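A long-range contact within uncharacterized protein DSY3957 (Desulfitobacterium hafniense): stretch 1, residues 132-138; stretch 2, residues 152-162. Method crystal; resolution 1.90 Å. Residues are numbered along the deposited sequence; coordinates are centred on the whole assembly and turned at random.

Stretch 1 (132-138) DVSTLVD
Stretch 2, residues 152-162: GLAANDWVIFS

Residues 132-137 form the end of a strand that begins earlier in the chain, with phi near -100° to -130° and psi between 105° and 145°; Asp138 then leaves it with positive phi (58/37). Stretch 2 starts as a loop and becomes a strand at Val159-Ser162. The two strand axes run roughly antiparallel, at 146° between their N-to-C directions, but approach no closer than 10.3 Å. No backbone hydrogen bond joins them, so the contact is made through side chains. CA of Val133 lies 8.4 Å from CA of Leu153, and CA of Thr135 lies 7.8 Å from CA of Trp158. Alternation along the first strand turns Val133, Thr135 and Val137 toward stretch 2, while Ser134 points away. Together the stretches bury 312 Å².

Thr135 gives up the most surface, 70 Å². Its chi1 is m (-56°), and its OG1 accepts a weak hydrogen bond from Asn156 ND2, at 3.1 Å with an N-H...O angle of 126°. A threonine suits this place because it is both polar and apolar: while OG1 meets the amide, its methyl CG2 lies 4.2 Å from Trp158 CB. OG1 also comes within 4.2 Å of Phe161 CZ.

Asn156, with chi1 p (54°) and chi2 54°, is bonded within its own loop. Its OD1 accepts hydrogen bonds from Trp158 N at 2.6 Å and Val159 N at 2.7 Å, and its backbone N donates to Val159 O at 3.2 Å. The side-chain carbonyl thus satisfies two backbone amides of its own stretch, while ND2, which also bonds elsewhere in the structure, makes the weak hydrogen bond to Thr135 OG1; asparagine supplies acceptor and donor in one short group.

Val137 and Trp158 cover 53 Å² each. With chi1 t (178°), the valine sets CG2 over one face of the indole, whose chi angles are -66° (m) and 92°. Val137 CG2 lies 3.8 Å from the centroid of the Trp158 six-membered ring, only 14° off the normal, and 3.7 Å from Trp158 CD2. This is a CH-pi contact: the weakly polarised methyl hydrogens meet the electron-rich face, and the broad ring covers one side of the methyl.

Val133 is also t (-175°), with 52 Å² covered. Both methyls pack on CD2 of Leu153 (chi1 m, chi2 t), Val133 CG2 at 3.9 Å and Val133 CG1 at 4.1 Å, and Val133 CG1 is also 4.1 Å from Phe161 CE1, meeting that ring obliquely (Phe161 chi1 -62°, chi2 -75°). Branching at CB puts two methyls against the leucine, one of which also reaches the phenylalanine.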

# COMPACT_ATOMS: atom_id res chain seq x y z
N ASP A 132 -25.24 -16.13 -31.64
CA ASP A 132 -25.17 -15.53 -30.33
C ASP A 132 -23.85 -15.98 -29.71
O ASP A 132 -23.72 -17.15 -29.33
CB ASP A 132 -26.34 -15.97 -29.44
CG ASP A 132 -27.66 -15.36 -29.87
OD1 ASP A 132 -27.69 -14.15 -30.18
OD2 ASP A 132 -28.68 -16.08 -29.88
N VAL A 133 -22.88 -15.08 -29.65
CA VAL A 133 -21.58 -15.41 -29.08
C VAL A 133 -21.53 -14.94 -27.63
O VAL A 133 -21.53 -13.74 -27.35
CB VAL A 133 -20.43 -14.73 -29.88
CG1 VAL A 133 -19.08 -15.19 -29.33
CG2 VAL A 133 -20.55 -15.08 -31.35
N SER A 134 -21.50 -15.90 -26.72
CA SER A 134 -21.47 -15.57 -25.31
C SER A 134 -20.15 -15.95 -24.65
O SER A 134 -19.52 -16.94 -25.01
CB SER A 134 -22.64 -16.27 -24.60
OG SER A 134 -23.88 -15.80 -25.11
N THR A 135 -19.75 -15.12 -23.69
CA THR A 135 -18.52 -15.35 -22.95
C THR A 135 -18.92 -15.74 -21.54
O THR A 135 -19.58 -14.97 -20.84
CB THR A 135 -17.64 -14.08 -22.91
OG1 THR A 135 -17.38 -13.64 -24.25
CG2 THR A 135 -16.32 -14.36 -22.21
N LEU A 136 -18.53 -16.94 -21.13
CA LEU A 136 -18.85 -17.43 -19.80
C LEU A 136 -17.63 -17.48 -18.90
O LEU A 136 -16.53 -17.81 -19.35
CB LEU A 136 -19.47 -18.83 -19.87
CG LEU A 136 -20.95 -18.97 -20.22
CD1 LEU A 136 -21.25 -18.33 -21.56
CD2 LEU A 136 -21.32 -20.44 -20.23
N VAL A 137 -17.84 -17.14 -17.64
CA VAL A 137 -16.79 -17.16 -16.63
C VAL A 137 -17.36 -17.95 -15.46
O VAL A 137 -18.32 -17.52 -14.83
CB VAL A 137 -16.43 -15.74 -16.17
CG1 VAL A 137 -15.37 -15.80 -15.08
CG2 VAL A 137 -15.93 -14.92 -17.35
N ASP A 138 -16.75 -19.09 -15.17
CA ASP A 138 -17.21 -19.97 -14.10
C ASP A 138 -18.66 -20.35 -14.37
O ASP A 138 -19.47 -20.44 -13.45
CB ASP A 138 -17.12 -19.29 -12.73
CG ASP A 138 -15.69 -19.15 -12.25
OD1 ASP A 138 -14.87 -20.05 -12.51
OD2 ASP A 138 -15.39 -18.14 -11.58
N GLY A 152 -18.05 -8.78 -36.99
CA GLY A 152 -19.00 -8.05 -36.16
C GLY A 152 -18.72 -8.12 -34.67
O GLY A 152 -19.33 -7.39 -33.89
N LEU A 153 -17.80 -8.99 -34.27
CA LEU A 153 -17.47 -9.14 -32.86
C LEU A 153 -16.62 -8.00 -32.32
O LEU A 153 -15.80 -7.43 -33.03
CB LEU A 153 -16.75 -10.47 -32.63
CG LEU A 153 -17.61 -11.73 -32.71
CD1 LEU A 153 -16.73 -12.96 -32.64
CD2 LEU A 153 -18.62 -11.73 -31.56
N ALA A 154 -16.85 -7.67 -31.05
CA ALA A 154 -16.10 -6.61 -30.39
C ALA A 154 -15.51 -7.18 -29.11
O ALA A 154 -16.17 -7.95 -28.41
CB ALA A 154 -17.01 -5.43 -30.08
N ALA A 155 -14.28 -6.81 -28.79
CA ALA A 155 -13.65 -7.31 -27.58
C ALA A 155 -14.47 -6.91 -26.36
O ALA A 155 -15.20 -5.92 -26.39
CB ALA A 155 -12.23 -6.75 -27.46
N ASN A 156 -14.38 -7.70 -25.29
CA ASN A 156 -15.10 -7.39 -24.06
C ASN A 156 -14.10 -7.30 -22.92
O ASN A 156 -12.89 -7.28 -23.16
CB ASN A 156 -16.18 -8.45 -23.76
CG ASN A 156 -15.63 -9.86 -23.74
OD1 ASN A 156 -14.69 -10.17 -23.02
ND2 ASN A 156 -16.26 -10.74 -24.51
N ASP A 157 -14.57 -7.23 -21.68
CA ASP A 157 -13.66 -7.10 -20.55
C ASP A 157 -12.92 -8.40 -20.22
O ASP A 157 -12.04 -8.42 -19.35
CB ASP A 157 -14.39 -6.62 -19.30
CG ASP A 157 -15.13 -5.31 -19.52
OD1 ASP A 157 -14.61 -4.43 -20.23
OD2 ASP A 157 -16.24 -5.16 -18.96
N TRP A 158 -13.24 -9.48 -20.92
CA TRP A 158 -12.60 -10.76 -20.65
C TRP A 158 -11.74 -11.35 -21.76
O TRP A 158 -10.71 -11.97 -21.48
CB TRP A 158 -13.64 -11.79 -20.25
CG TRP A 158 -14.31 -11.47 -18.97
CD1 TRP A 158 -15.46 -10.77 -18.79
CD2 TRP A 158 -13.85 -11.85 -17.67
NE1 TRP A 158 -15.76 -10.69 -17.44
CE2 TRP A 158 -14.79 -11.35 -16.74
CE3 TRP A 158 -12.75 -12.58 -17.21
CZ2 TRP A 158 -14.65 -11.55 -15.36
CZ3 TRP A 158 -12.61 -12.77 -15.84
CH2 TRP A 158 -13.56 -12.26 -14.93
N VAL A 159 -12.16 -11.18 -23.01
CA VAL A 159 -11.40 -11.73 -24.12
C VAL A 159 -11.31 -10.84 -25.35
O VAL A 159 -12.05 -9.86 -25.49
CB VAL A 159 -12.00 -13.08 -24.59
CG1 VAL A 159 -12.02 -14.07 -23.43
CG2 VAL A 159 -13.40 -12.87 -25.14
N ILE A 160 -10.39 -11.22 -26.23
CA ILE A 160 -10.16 -10.52 -27.49
C ILE A 160 -10.47 -11.54 -28.59
O ILE A 160 -10.00 -12.67 -28.53
CB ILE A 160 -8.68 -10.07 -27.63
CG1 ILE A 160 -8.31 -9.09 -26.51
CG2 ILE A 160 -8.46 -9.44 -29.00
CD1 ILE A 160 -9.08 -7.79 -26.55
N PHE A 161 -11.26 -11.13 -29.57
CA PHE A 161 -11.61 -12.02 -30.67
C PHE A 161 -10.68 -11.80 -31.85
O PHE A 161 -10.35 -10.66 -32.19
CB PHE A 161 -13.06 -11.76 -31.11
CG PHE A 161 -14.07 -12.02 -30.03
CD1 PHE A 161 -14.40 -13.32 -29.67
CD2 PHE A 161 -14.67 -10.96 -29.36
CE1 PHE A 161 -15.33 -13.56 -28.67
CE2 PHE A 161 -15.60 -11.19 -28.35
CZ PHE A 161 -15.93 -12.49 -28.00
N SER A 162 -10.23 -12.89 -32.46
CA SER A 162 -9.33 -12.79 -33.61
C SER A 162 -9.71 -13.80 -34.68
O SER A 162 -10.39 -14.80 -34.41
CB SER A 162 -7.88 -13.03 -33.17
OG SER A 162 -7.73 -14.31 -32.58